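Local coordinates for bifunctional protein PutA (Bdellovibrio bacteriovorus, PDB 5UR2) that probably oxidises proline to glutamate in two steps, pairing an FAD-dependent proline dehydrogenase with an NAD-dependent L-glutamate gamma-semialdehyde dehydrogenase in one chain, at residues T141-L145 against K161-L165; A148-E154 against D798-T803; V197-Y203 against I217-L222; Q205-A210 against P815-M819. Residues are numbered along the deposited sequence.

Contact 1 of 4, residues T141-L145 against K161-L165; sequences TVDIL and KYMEL
Strand 138-144, the first of the proline dehydrogenase barrel, is covered here by helix 152-173, which follows it in the chain: the strand-to-helix half of a beta-alpha-beta unit in a TIM-type barrel. The extended segment 141-144 and the helical segment 161-165 run nearly antiparallel, at 150°, with axes 9.9 Å apart; V142 faces L165 (CA-CA 8.9 Å) and I144 faces Y162 (7.7 Å). V142 (chi1 t) brings CG1 to 3.5 Å from CD2 of L165 (t, p). I144 (m, t) points toward the helix, its CD1 3.9 Å from L165 CD2 and 3.7 Å from the centroid of the Y162 ring, only 15° off the normal, a CH-pi contact over the face. I144 CG2 lies 3.9 Å from K161 CD. Y162, with chi1 of -92°, carries its hydroxyl to the strand, where I144 N donates to Y162 OH (3.1 Å, 172°); the same OH also hydrogen-bonds S196 O on the next strand. One phenol thus satisfies backbone groups of two barrel strands beside the V142, I144 and L165 packing.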
loop_
_atom_site.group_PDB
_atom_site.type_symbol
_atom_site.label_atom_id
_atom_site.label_comp_id
_atom_site.label_asym_id
_atom_site.label_seq_id
_atom_site.Cartn_x
_atom_site.Cartn_y
_atom_site.Cartn_z
ATOM N N THR B 141 4.375 24.773 54.075
ATOM C CA THR B 141 5.687 24.351 53.609
ATOM C C THR B 141 5.955 25.127 52.334
ATOM O O THR B 141 5.096 25.167 51.448
ATOM C CB THR B 141 5.790 22.832 53.387
ATOM O OG1 THR B 141 7.131 22.500 52.995
ATOM C CG2 THR B 141 4.807 22.324 52.323
ATOM N N VAL B 142 7.116 25.831 52.278
ATOM C CA VAL B 142 7.422 26.714 51.156
ATOM C C VAL B 142 8.190 25.956 50.082
ATOM O O VAL B 142 9.136 25.213 50.377
ATOM C CB VAL B 142 8.202 27.956 51.625
ATOM C CG1 VAL B 142 8.641 28.757 50.429
ATOM C CG2 VAL B 142 7.328 28.823 52.504
ATOM N N ASP B 143 7.795 26.155 48.822
ATOM C CA ASP B 143 8.493 25.553 47.695
ATOM C C ASP B 143 8.754 26.610 46.634
ATOM O O ASP B 143 7.858 27.391 46.296
ATOM C CB ASP B 143 7.702 24.391 47.090
ATOM C CG ASP B 143 8.405 23.772 45.887
ATOM O OD1 ASP B 143 9.399 23.030 46.076
ATOM O OD2 ASP B 143 7.971 24.046 44.749
ATOM N N ILE B 144 9.983 26.647 46.126
ATOM C CA ILE B 144 10.372 27.619 45.109
ATOM C C ILE B 144 10.131 27.013 43.732
ATOM O O ILE B 144 10.846 26.103 43.309
ATOM C CB ILE B 144 11.834 28.045 45.278
ATOM C CG1 ILE B 144 12.037 28.600 46.686
ATOM C CG2 ILE B 144 12.201 29.106 44.246
ATOM C CD1 ILE B 144 13.477 28.848 47.046
ATOM N N LEU B 145 9.144 27.548 43.020
ATOM C CA LEU B 145 8.892 27.148 41.643
ATOM C C LEU B 145 10.032 27.604 40.744
ATOM O O LEU B 145 10.680 28.629 40.988
ATOM C CB LEU B 145 7.596 27.762 41.133
ATOM C CG LEU B 145 6.345 27.440 41.931
ATOM C CD1 LEU B 145 5.268 28.465 41.632
ATOM C CD2 LEU B 145 5.891 26.040 41.574
ATOM N N LYS B 161 18.976 30.103 46.006
ATOM C CA LYS B 161 17.627 30.501 46.401
ATOM C C LYS B 161 17.194 29.796 47.679
ATOM O O LYS B 161 16.626 30.426 48.579
ATOM C CB LYS B 161 16.628 30.212 45.282
ATOM C CG LYS B 161 16.567 31.259 44.209
ATOM C CD LYS B 161 15.432 30.955 43.251
ATOM C CE LYS B 161 15.354 31.981 42.132
ATOM N NZ LYS B 161 14.118 31.820 41.310
ATOM N N TYR B 162 17.469 28.490 47.788
ATOM C CA TYR B 162 17.048 27.760 48.980
ATOM C C TYR B 162 17.849 28.169 50.206
ATOM O O TYR B 162 17.269 28.396 51.277
ATOM C CB TYR B 162 17.145 26.258 48.741
ATOM C CG TYR B 162 15.829 25.766 48.230
ATOM C CD1 TYR B 162 14.831 25.381 49.109
ATOM C CD2 TYR B 162 15.548 25.771 46.877
ATOM C CE1 TYR B 162 13.603 24.979 48.651
ATOM C CE2 TYR B 162 14.320 25.377 46.417
ATOM C CZ TYR B 162 13.353 24.975 47.303
ATOM O OH TYR B 162 12.124 24.574 46.836
ATOM N N MET B 163 19.171 28.319 50.061
ATOM C CA MET B 163 19.985 28.761 51.192
ATOM C C MET B 163 19.502 30.109 51.714
ATOM O O MET B 163 19.402 30.310 52.926
ATOM C CB MET B 163 21.459 28.841 50.793
ATOM C CG MET B 163 22.127 27.520 50.360
ATOM S SD MET B 163 22.266 26.265 51.660
ATOM C CE MET B 163 23.632 26.877 52.643
ATOM N N GLU B 164 19.193 31.047 50.812
ATOM C CA GLU B 164 18.691 32.347 51.250
ATOM C C GLU B 164 17.306 32.223 51.870
ATOM O O GLU B 164 17.017 32.876 52.878
ATOM C CB GLU B 164 18.655 33.330 50.080
ATOM C CG GLU B 164 20.019 33.804 49.617
ATOM C CD GLU B 164 20.003 34.284 48.173
ATOM O OE1 GLU B 164 18.893 34.418 47.611
ATOM O OE2 GLU B 164 21.097 34.518 47.602
ATOM N N LEU B 165 16.435 31.393 51.280
ATOM C CA LEU B 165 15.086 31.226 51.817
ATOM C C LEU B 165 15.126 30.705 53.245
ATOM O O LEU B 165 14.449 31.246 54.126
ATOM C CB LEU B 165 14.254 30.288 50.940
ATOM C CG LEU B 165 12.876 29.942 51.534
ATOM C CD1 LEU B 165 11.991 31.170 51.607
ATOM C CD2 LEU B 165 12.172 28.853 50.743
#

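Contact 2 of 4, residues A148-E154 against D798-T803; sequences ATLSEKE and DRLVET
A capping box at the start of helix 152-173 of the proline dehydrogenase barrel meets helix 790-806 of the aldehyde dehydrogenase region, joining the two catalytic parts of the chain. Residues 148-151 are non-helical and the helix begins at E152; S151 is the N-cap. With chi1 p, its OG accepts from E154 N (3.2 Å), while E154 OE1 accepts a weak bond from S151 N (3.2 Å) and a stronger one from L150 N (2.8 Å). The opposing segment 798-803 is helical throughout, and the nearest CA atoms are those of S151 and T803, 4.3 Å apart. S151 CB rests 3.8 Å from E802 CB, and L150 O lies 3.3 Å from T803 CG2. T803 (chi1 m) returns its OG1 to R799 O (2.8 Å). R799 (m, t, p) bends back to E154, forming a salt bridge in which NE donates to OE2 at 2.6 Å and NH2 adds weak bonds to both carboxylate oxygens; NH2 is also salt-bridged to D762. E802, whose OE2 pairs with K805, turns OE1 toward a water that donates to E802 OE1 (2.7 Å) and E802 O (3.0 Å) and accepts from K153 N at 3.2 Å.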
loop_
_atom_site.group_PDB
_atom_site.type_symbol
_atom_site.label_atom_id
_atom_site.label_comp_id
_atom_site.label_asym_id
_atom_site.label_seq_id
_atom_site.Cartn_x
_atom_site.Cartn_y
_atom_site.Cartn_z
ATOM N N ALA B 148 12.897 24.167 34.303
ATOM C CA ALA B 148 13.798 23.030 34.373
ATOM C C ALA B 148 15.226 23.499 34.616
ATOM O O ALA B 148 15.657 24.533 34.096
ATOM C CB ALA B 148 13.726 22.215 33.081
ATOM N N THR B 149 15.938 22.766 35.467
ATOM C CA THR B 149 17.370 22.982 35.637
ATOM C C THR B 149 18.072 22.254 34.494
ATOM O O THR B 149 18.279 21.038 34.541
ATOM C CB THR B 149 17.856 22.486 36.997
ATOM O OG1 THR B 149 17.371 23.352 38.031
ATOM C CG2 THR B 149 19.401 22.464 37.054
ATOM N N LEU B 150 18.448 23.010 33.466
ATOM C CA LEU B 150 19.151 22.485 32.305
ATOM C C LEU B 150 20.651 22.744 32.342
ATOM O O LEU B 150 21.394 22.091 31.603
ATOM C CB LEU B 150 18.575 23.090 31.020
ATOM C CG LEU B 150 17.131 22.694 30.714
ATOM C CD1 LEU B 150 16.653 23.313 29.421
ATOM C CD2 LEU B 150 17.019 21.190 30.636
ATOM N N SER B 151 21.111 23.694 33.153
ATOM C CA SER B 151 22.518 24.056 33.190
ATOM C C SER B 151 23.013 24.110 34.629
ATOM O O SER B 151 22.227 24.219 35.578
ATOM C CB SER B 151 22.744 25.406 32.517
ATOM O OG SER B 151 22.165 26.414 33.328
ATOM N N GLU B 152 24.340 24.079 34.787
ATOM C CA GLU B 152 24.900 24.193 36.131
ATOM C C GLU B 152 24.719 25.595 36.713
ATOM O O GLU B 152 24.589 25.735 37.937
ATOM C CB GLU B 152 26.367 23.782 36.133
ATOM C CG GLU B 152 26.507 22.263 36.093
ATOM C CD GLU B 152 25.644 21.563 37.131
ATOM O OE1 GLU B 152 25.980 21.639 38.328
ATOM O OE2 GLU B 152 24.625 20.933 36.755
ATOM N N LYS B 153 24.679 26.636 35.873
ATOM C CA LYS B 153 24.326 27.957 36.386
ATOM C C LYS B 153 22.938 27.951 37.022
ATOM O O LYS B 153 22.738 28.498 38.114
ATOM C CB LYS B 153 24.367 29.010 35.280
ATOM C CG LYS B 153 23.967 30.400 35.811
ATOM C CD LYS B 153 24.115 31.501 34.792
ATOM C CE LYS B 153 23.444 32.773 35.310
ATOM N NZ LYS B 153 23.119 33.733 34.209
ATOM N N GLU B 154 21.961 27.338 36.348
ATOM C CA GLU B 154 20.606 27.282 36.898
ATOM C C GLU B 154 20.556 26.441 38.172
ATOM O O GLU B 154 19.872 26.806 39.141
ATOM C CB GLU B 154 19.647 26.739 35.834
ATOM C CG GLU B 154 19.326 27.746 34.717
ATOM C CD GLU B 154 18.861 27.077 33.419
ATOM O OE1 GLU B 154 18.750 25.829 33.381
ATOM O OE2 GLU B 154 18.621 27.807 32.430
ATOM N N ASP B 798 21.557 32.260 25.518
ATOM C CA ASP B 798 22.194 32.221 26.835
ATOM C C ASP B 798 21.990 30.855 27.495
ATOM O O ASP B 798 22.944 30.248 27.986
ATOM C CB ASP B 798 21.670 33.345 27.734
ATOM C CG ASP B 798 22.237 33.280 29.169
ATOM O OD1 ASP B 798 23.436 33.593 29.359
ATOM O OD2 ASP B 798 21.490 32.918 30.111
ATOM N N ARG B 799 20.759 30.331 27.477
ATOM C CA ARG B 799 20.526 29.021 28.093
ATOM C C ARG B 799 21.202 27.899 27.309
ATOM O O ARG B 799 21.696 26.934 27.905
ATOM C CB ARG B 799 19.035 28.751 28.218
ATOM C CG ARG B 799 18.318 29.652 29.206
ATOM C CD ARG B 799 16.940 29.072 29.506
ATOM N NE ARG B 799 16.992 27.889 30.369
ATOM C CZ ARG B 799 15.954 27.083 30.587
ATOM N NH1 ARG B 799 14.792 27.323 29.988
ATOM N NH2 ARG B 799 16.071 26.037 31.397
ATOM N N LEU B 800 21.237 28.013 25.972
ATOM C CA LEU B 800 21.915 27.020 25.143
ATOM C C LEU B 800 23.395 26.935 25.492
ATOM O O LEU B 800 23.945 25.840 25.655
ATOM C CB LEU B 800 21.749 27.366 23.658
ATOM C CG LEU B 800 22.371 26.350 22.688
ATOM C CD1 LEU B 800 21.547 25.059 22.620
ATOM C CD2 LEU B 800 22.618 26.938 21.274
ATOM N N VAL B 801 24.055 28.094 25.584
ATOM C CA VAL B 801 25.479 28.142 25.902
ATOM C C VAL B 801 25.734 27.596 27.304
ATOM O O VAL B 801 26.651 26.795 27.523
ATOM C CB VAL B 801 26.007 29.581 25.745
ATOM C CG1 VAL B 801 27.407 29.729 26.364
ATOM C CG2 VAL B 801 26.028 29.967 24.272
ATOM N N GLU B 802 24.935 28.031 28.281
ATOM C CA GLU B 802 25.125 27.531 29.637
ATOM C C GLU B 802 24.872 26.033 29.721
ATOM O O GLU B 802 25.576 25.325 30.446
ATOM C CB GLU B 802 24.220 28.283 30.611
ATOM C CG GLU B 802 24.638 29.729 30.811
ATOM C CD GLU B 802 26.069 29.866 31.316
ATOM O OE1 GLU B 802 26.481 29.076 32.193
ATOM O OE2 GLU B 802 26.800 30.741 30.798
ATOM N N THR B 803 23.887 25.521 28.970
ATOM C CA THR B 803 23.635 24.082 29.002
ATOM C C THR B 803 24.761 23.331 28.306
ATOM O O THR B 803 25.211 22.283 28.787
ATOM C CB THR B 803 22.285 23.750 28.350
ATOM O OG1 THR B 803 21.227 24.405 29.044
ATOM C CG2 THR B 803 22.017 22.255 28.405
HETATM O O HOH W 1 26.308 26.587 33.103
#

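Contact 3 of 4, residues V197-Y203 against I217-L222; sequences VKMTALY and ILKDRL. With P5F (N-propargylglycine-modified flavin adenine dinucleotide), chain F.
Apolar contacts dominate this interface between segment 197-203, in which residues 199-202 coil helically but lack a regular helical bonding pattern, and helical residues 217-222. L202 lies opposite R221 and Y203 opposite L218, with CA separations of 6.2 and 6.7 Å. L202 sets CD1 3.8 Å from CD2 of L222, which also takes V197 CG1 at 4.0 Å. M199 (t, t, p) extends until CE is 3.8 Å from CD1 of L218, and L218 CD2 lies 3.9 Å from Y203 CB. The Y203 ring (chi1 t, chi2 45°) receives I217 CG2 over one face in a CH-pi contact, 3.5 Å from the centroid and 3° off the normal; I217 CD1 is 3.6 Å from Y203 CZ. In the TIM-type barrel of proline dehydrogenase, these residues pack the end of the second strand, 194-197, and the loop that leaves it against the following helix, 211-232. The polar contact is R221 NH1 donating to L202 O at 3.0 Å; NH1 is also salt-bridged to E152. The inactivator's carbons link K198, whose CA-to-CB bond points away from the helix, to the modified FAD: K198 NZ is bonded to C23 at 1.4 Å, and C22 to flavin N5.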
loop_
_atom_site.group_PDB
_atom_site.type_symbol
_atom_site.label_atom_id
_atom_site.label_comp_id
_atom_site.label_asym_id
_atom_site.label_seq_id
_atom_site.Cartn_x
_atom_site.Cartn_y
_atom_site.Cartn_z
ATOM N N VAL B 197 11.958 20.841 48.841
ATOM C CA VAL B 197 13.038 20.892 47.868
ATOM C C VAL B 197 12.834 19.880 46.742
ATOM O O VAL B 197 12.507 18.721 46.998
ATOM C CB VAL B 197 14.391 20.638 48.568
ATOM C CG1 VAL B 197 15.541 20.695 47.567
ATOM C CG2 VAL B 197 14.609 21.653 49.680
ATOM N N LYS B 198 13.063 20.312 45.503
ATOM C CA LYS B 198 12.948 19.439 44.331
ATOM C C LYS B 198 14.355 18.992 43.996
ATOM O O LYS B 198 15.242 19.834 43.691
ATOM C CB LYS B 198 12.248 20.133 43.161
ATOM C CG LYS B 198 10.865 19.678 42.701
ATOM C CD LYS B 198 9.592 20.169 43.364
ATOM C CE LYS B 198 8.375 19.254 43.310
ATOM N NZ LYS B 198 7.138 19.645 43.996
ATOM N N MET B 199 14.609 17.690 44.052
ATOM C CA MET B 199 15.968 17.180 43.919
ATOM C C MET B 199 16.614 17.496 42.565
ATOM O O MET B 199 17.735 17.998 42.515
ATOM C CB MET B 199 16.002 15.659 44.137
ATOM C CG MET B 199 17.433 15.104 44.226
ATOM S SD MET B 199 17.546 13.314 44.322
ATOM C CE MET B 199 16.945 12.834 42.689
ATOM N N THR B 200 15.927 17.202 41.457
ATOM C CA THR B 200 16.565 17.410 40.163
ATOM C C THR B 200 16.813 18.877 39.844
ATOM O O THR B 200 17.539 19.167 38.895
ATOM C CB THR B 200 15.739 16.784 39.056
ATOM O OG1 THR B 200 14.525 17.535 38.894
ATOM C CG2 THR B 200 15.438 15.343 39.432
ATOM N N ALA B 201 16.239 19.809 40.602
ATOM C CA ALA B 201 16.559 21.205 40.370
ATOM C C ALA B 201 17.967 21.569 40.817
ATOM O O ALA B 201 18.453 22.642 40.449
ATOM C CB ALA B 201 15.549 22.097 41.079
ATOM N N LEU B 202 18.631 20.706 41.582
ATOM C CA LEU B 202 19.951 20.992 42.121
ATOM C C LEU B 202 21.099 20.501 41.251
ATOM O O LEU B 202 22.254 20.785 41.577
ATOM C CB LEU B 202 20.103 20.374 43.506
ATOM C CG LEU B 202 19.207 21.035 44.531
ATOM C CD1 LEU B 202 19.130 20.190 45.787
ATOM C CD2 LEU B 202 19.799 22.386 44.819
ATOM N N TYR B 203 20.830 19.774 40.174
ATOM C CA TYR B 203 21.907 19.240 39.347
ATOM C C TYR B 203 21.353 18.962 37.959
ATOM O O TYR B 203 20.313 18.311 37.838
ATOM C CB TYR B 203 22.486 17.958 39.967
ATOM C CG TYR B 203 23.596 17.271 39.163
ATOM C CD1 TYR B 203 24.643 17.997 38.607
ATOM C CD2 TYR B 203 23.598 15.885 38.986
ATOM C CE1 TYR B 203 25.663 17.360 37.889
ATOM C CE2 TYR B 203 24.613 15.240 38.272
ATOM C CZ TYR B 203 25.635 15.987 37.724
ATOM O OH TYR B 203 26.628 15.357 37.018
ATOM N N ILE B 217 26.797 13.237 43.635
ATOM C CA ILE B 217 26.653 14.660 43.329
ATOM C C ILE B 217 25.348 15.202 43.902
ATOM O O ILE B 217 25.327 16.287 44.500
ATOM C CB ILE B 217 26.753 14.907 41.808
ATOM C CG1 ILE B 217 28.171 14.633 41.316
ATOM C CG2 ILE B 217 26.314 16.330 41.447
ATOM C CD1 ILE B 217 28.308 14.624 39.793
ATOM N N LEU B 218 24.244 14.459 43.740
ATOM C CA LEU B 218 22.964 14.910 44.283
ATOM C C LEU B 218 23.047 15.090 45.798
ATOM O O LEU B 218 22.605 16.110 46.337
ATOM C CB LEU B 218 21.849 13.929 43.904
ATOM C CG LEU B 218 21.485 13.959 42.414
ATOM C CD1 LEU B 218 20.646 12.750 42.011
ATOM C CD2 LEU B 218 20.768 15.238 42.082
ATOM N N LYS B 219 23.635 14.118 46.496
ATOM C CA LYS B 219 23.821 14.244 47.936
ATOM C C LYS B 219 24.660 15.463 48.284
ATOM O O LYS B 219 24.348 16.181 49.241
ATOM C CB LYS B 219 24.470 12.976 48.500
ATOM C CG LYS B 219 23.546 11.776 48.532
ATOM C CD LYS B 219 24.299 10.446 48.611
ATOM C CE LYS B 219 24.983 10.250 49.955
ATOM N NZ LYS B 219 25.700 8.940 49.995
ATOM N N ASP B 220 25.731 15.714 47.514
ATOM C CA ASP B 220 26.582 16.866 47.792
ATOM C C ASP B 220 25.811 18.170 47.640
ATOM O O ASP B 220 26.043 19.120 48.388
ATOM C CB ASP B 220 27.811 16.889 46.868
ATOM C CG ASP B 220 28.805 15.779 47.164
ATOM O OD1 ASP B 220 28.676 15.138 48.221
ATOM O OD2 ASP B 220 29.737 15.578 46.347
ATOM N N ARG B 221 24.893 18.241 46.672
ATOM C CA ARG B 221 24.159 19.484 46.478
ATOM C C ARG B 221 23.079 19.662 47.532
ATOM O O ARG B 221 22.805 20.798 47.942
ATOM C CB ARG B 221 23.547 19.523 45.078
ATOM C CG ARG B 221 24.544 19.279 43.946
ATOM C CD ARG B 221 25.396 20.491 43.661
ATOM N NE ARG B 221 26.444 20.228 42.667
ATOM C CZ ARG B 221 26.321 20.388 41.351
ATOM N NH1 ARG B 221 25.179 20.797 40.823
ATOM N NH2 ARG B 221 27.353 20.134 40.555
ATOM N N LEU B 222 22.477 18.556 47.992
ATOM C CA LEU B 222 21.448 18.606 49.032
ATOM C C LEU B 222 22.041 18.863 50.406
ATOM O O LEU B 222 21.416 19.532 51.241
ATOM C CB LEU B 222 20.654 17.301 49.075
ATOM C CG LEU B 222 19.210 17.331 48.596
ATOM C CD1 LEU B 222 18.509 16.030 48.992
ATOM C CD2 LEU B 222 18.501 18.530 49.177
HETATM P PA P5F F . -7.991 12.424 44.615
HETATM O O1A P5F F . -8.663 11.568 45.741
HETATM O O2A P5F F . -8.845 12.955 43.576
HETATM O O5B P5F F . -6.969 11.696 43.786
HETATM C C5B P5F F . -6.496 12.107 42.508
HETATM C C4B P5F F . -5.232 11.299 42.177
HETATM O O4B P5F F . -5.491 9.957 41.843
HETATM C C3B P5F F . -4.387 11.800 41.041
HETATM O O3B P5F F . -3.612 12.882 41.390
HETATM C C2B P5F F . -3.577 10.614 40.700
HETATM O O2B P5F F . -2.512 10.520 41.582
HETATM C C1B P5F F . -4.517 9.489 40.952
HETATM N N9A P5F F . -5.193 9.004 39.776
HETATM C C8A P5F F . -5.997 9.718 38.897
HETATM N N7A P5F F . -6.445 8.880 37.954
HETATM C C5A P5F F . -5.963 7.591 38.189
HETATM C C6A P5F F . -6.078 6.359 37.547
HETATM N N6A P5F F . -6.871 6.224 36.358
HETATM N N1A P5F F . -5.447 5.273 38.034
HETATM C C2A P5F F . -4.695 5.349 39.153
HETATM N N3A P5F F . -4.539 6.547 39.787
HETATM C C4A P5F F . -5.146 7.658 39.351
HETATM N N1 P5F F . 2.545 14.698 44.038
HETATM C C2 P5F F . 3.796 14.058 43.706
HETATM O O2 P5F F . 3.784 13.052 42.767
HETATM N N3 P5F F . 5.018 14.450 44.343
HETATM C C4 P5F F . 5.062 15.479 45.316
HETATM O O4 P5F F . 6.292 15.812 45.899
HETATM C C4X P5F F . 3.744 16.162 45.660
HETATM N N5 P5F F . 3.691 17.323 46.546
HETATM C C5X P5F F . 2.375 17.615 47.147
HETATM C C6 P5F F . 2.296 18.375 48.433
HETATM C C7 P5F F . 1.040 18.582 49.057
HETATM C C7M P5F F . 0.976 19.351 50.358
HETATM C C8 P5F F . -0.154 18.067 48.468
HETATM C C8M P5F F . -1.506 18.264 49.105
HETATM C C9 P5F F . -0.089 17.345 47.253
HETATM C C9A P5F F . 1.228 17.126 46.588
HETATM N N10 P5F F . 1.294 16.359 45.343
HETATM C C10 P5F F . 2.560 15.759 45.025
HETATM C "C1'" P5F F . 0.095 16.033 44.532
HETATM C "C2'" P5F F . -0.649 14.803 45.053
HETATM O "O2'" P5F F . 0.135 13.693 44.837
HETATM C "C3'" P5F F . -2.030 14.574 44.434
HETATM O "O3'" P5F F . -1.873 14.363 43.081
HETATM C "C4'" P5F F . -3.014 15.721 44.610
HETATM O "O4'" P5F F . -2.678 16.372 45.788
HETATM C "C5'" P5F F . -4.503 15.333 44.532
HETATM O "O5'" P5F F . -4.810 14.107 45.167
HETATM P P P5F F . -6.122 13.822 46.077
HETATM O O1P P5F F . -6.006 12.739 47.217
HETATM O O2P P5F F . -6.495 15.293 46.496
HETATM O O3P P5F F . -7.318 13.706 44.958
HETATM C C21 P5F F . 4.957 18.919 44.904
HETATM C C22 P5F F . 4.372 18.132 45.834
HETATM C C23 P5F F . 6.357 18.601 44.351
#

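Contact 4 of 4, residues Q205-A210 against P815-M819; sequences QIKDAA and PKAYM
Two irregular loops meet here: 205-210, which belongs to the second strand-to-helix connection of the proline dehydrogenase barrel, just ahead of helix 211-232, and the loop 815-819, which lies between helices 790-806 and 825-841 of the aldehyde dehydrogenase region. Their nearest CA atoms are those of A210, the N-cap residue, and P815, at 5.2 Å. P815 fits against the two alanines: its CB lies 3.8 Å from A209 CB and 3.5 Å from A209 O, and its CG 4.1 Å from A210 CB. P815 O sits 3.5 Å from CG of K207, which has chi1 t and chi2 p. K816 follows with its side chain folded along the other loop (t, p, t, p), CD 3.6 Å from A210 CB; K816 NZ donates to Q205 O at 2.9 Å, the one hydrogen bond between the loops, is salt-bridged to E808 and makes a weak hydrogen bond to Y203 OH. Y818 (chi1 t) only brushes Q205, with Y818 CD2 4.5 Å from Q205 OE1.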
loop_
_atom_site.group_PDB
_atom_site.type_symbol
_atom_site.label_atom_id
_atom_site.label_comp_id
_atom_site.label_asym_id
_atom_site.label_seq_id
_atom_site.Cartn_x
_atom_site.Cartn_y
_atom_site.Cartn_z
ATOM N N GLN B 205 22.917 17.317 35.280
ATOM C CA GLN B 205 23.466 16.205 34.509
ATOM C C GLN B 205 23.282 14.854 35.200
ATOM O O GLN B 205 24.191 14.017 35.228
ATOM C CB GLN B 205 24.941 16.445 34.190
ATOM C CG GLN B 205 25.207 17.763 33.460
ATOM C CD GLN B 205 24.437 17.904 32.142
ATOM O OE1 GLN B 205 24.468 17.025 31.275
ATOM N NE2 GLN B 205 23.760 19.031 31.985
ATOM N N ILE B 206 22.099 14.598 35.748
ATOM C CA ILE B 206 21.838 13.274 36.306
ATOM C C ILE B 206 21.916 12.231 35.203
ATOM O O ILE B 206 21.321 12.388 34.129
ATOM C CB ILE B 206 20.481 13.252 37.015
ATOM C CG1 ILE B 206 20.535 14.166 38.243
ATOM C CG2 ILE B 206 20.103 11.820 37.385
ATOM C CD1 ILE B 206 19.172 14.394 38.881
ATOM N N LYS B 207 22.634 11.144 35.466
ATOM C CA LYS B 207 22.830 10.107 34.462
ATOM C C LYS B 207 22.757 8.759 35.160
ATOM O O LYS B 207 23.664 8.392 35.913
ATOM C CB LYS B 207 24.166 10.295 33.741
ATOM C CG LYS B 207 24.471 9.234 32.714
ATOM C CD LYS B 207 23.470 9.241 31.545
ATOM C CE LYS B 207 23.921 8.228 30.490
ATOM N NZ LYS B 207 23.042 8.163 29.321
ATOM N N ASP B 208 21.686 8.021 34.895
ATOM C CA ASP B 208 21.424 6.792 35.635
ATOM C C ASP B 208 22.494 5.738 35.392
ATOM O O ASP B 208 22.853 4.997 36.314
ATOM C CB ASP B 208 20.064 6.217 35.225
ATOM C CG ASP B 208 19.861 6.200 33.713
ATOM O OD1 ASP B 208 20.857 6.259 32.949
ATOM O OD2 ASP B 208 18.692 6.081 33.283
ATOM N N ALA B 209 23.035 5.676 34.171
ATOM C CA ALA B 209 24.074 4.700 33.882
ATOM C C ALA B 209 25.292 4.935 34.761
ATOM O O ALA B 209 25.991 3.984 35.133
ATOM C CB ALA B 209 24.441 4.743 32.393
ATOM N N ALA B 210 25.526 6.183 35.146
ATOM C CA ALA B 210 26.539 6.517 36.143
ATOM C C ALA B 210 25.867 6.764 37.492
ATOM O O ALA B 210 25.925 7.854 38.065
ATOM C CB ALA B 210 27.350 7.724 35.696
ATOM N N PRO B 815 30.269 5.573 31.641
ATOM C CA PRO B 815 28.820 5.823 31.574
ATOM C C PRO B 815 28.434 7.283 31.762
ATOM O O PRO B 815 27.287 7.634 31.468
ATOM C CB PRO B 815 28.249 4.951 32.704
ATOM C CG PRO B 815 29.395 4.822 33.681
ATOM C CD PRO B 815 30.646 4.769 32.817
ATOM N N LYS B 816 29.334 8.136 32.241
ATOM C CA LYS B 816 29.031 9.552 32.406
ATOM C C LYS B 816 29.212 10.351 31.116
ATOM O O LYS B 816 28.972 11.562 31.112
ATOM C CB LYS B 816 29.907 10.150 33.520
ATOM C CG LYS B 816 29.354 11.410 34.176
ATOM C CD LYS B 816 28.071 11.134 34.953
ATOM C CE LYS B 816 27.461 12.410 35.508
ATOM N NZ LYS B 816 26.912 13.273 34.423
ATOM N N ALA B 817 29.646 9.727 30.027
ATOM C CA ALA B 817 29.858 10.472 28.791
ATOM C C ALA B 817 28.523 10.975 28.242
ATOM O O ALA B 817 27.602 10.182 28.025
ATOM C CB ALA B 817 30.551 9.588 27.758
ATOM N N TYR B 818 28.402 12.292 28.037
ATOM C CA TYR B 818 27.325 12.761 27.172
ATOM C C TYR B 818 27.737 12.609 25.714
ATOM O O TYR B 818 27.008 12.021 24.919
ATOM C CB TYR B 818 26.948 14.212 27.474
ATOM C CG TYR B 818 25.677 14.659 26.784
ATOM C CD1 TYR B 818 25.679 15.066 25.446
ATOM C CD2 TYR B 818 24.470 14.664 27.463
ATOM C CE1 TYR B 818 24.505 15.473 24.819
ATOM C CE2 TYR B 818 23.300 15.062 26.856
ATOM C CZ TYR B 818 23.307 15.458 25.541
ATOM O OH TYR B 818 22.113 15.854 24.967
ATOM N N MET B 819 28.907 13.119 25.344
ATOM C CA MET B 819 29.496 12.793 24.057
ATOM C C MET B 819 30.864 12.149 24.256
ATOM O O MET B 819 31.554 12.396 25.258
ATOM C CB MET B 819 29.589 14.021 23.138
ATOM C CG MET B 819 30.035 15.294 23.781
ATOM S SD MET B 819 29.933 16.699 22.630
ATOM C CE MET B 819 31.354 16.396 21.590
#

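In the fold
From the N terminus, the chain enters the proline dehydrogenase barrel along strand 138-144, and contact 1 closes a short loop when helix 152-173 folds back over it. Contact 3 closes the second loop, setting the connection after strand 194-197 on helix 211-232, in series with contact 1; Y162 touches V197 between them. Contact 2 opens in the connection leading into helix 152-173 and closes some 640 residues later on helix 790-806, so it crosses contact 1 and encloses contact 3, to which it is tied by the E152-R221 salt bridge. Contact 4 opens between the segments of contact 3 and closes just beyond those of contact 2, crossing both. Contacts 2 and 4 thus join consecutive barrel connections to the aldehyde dehydrogenase region.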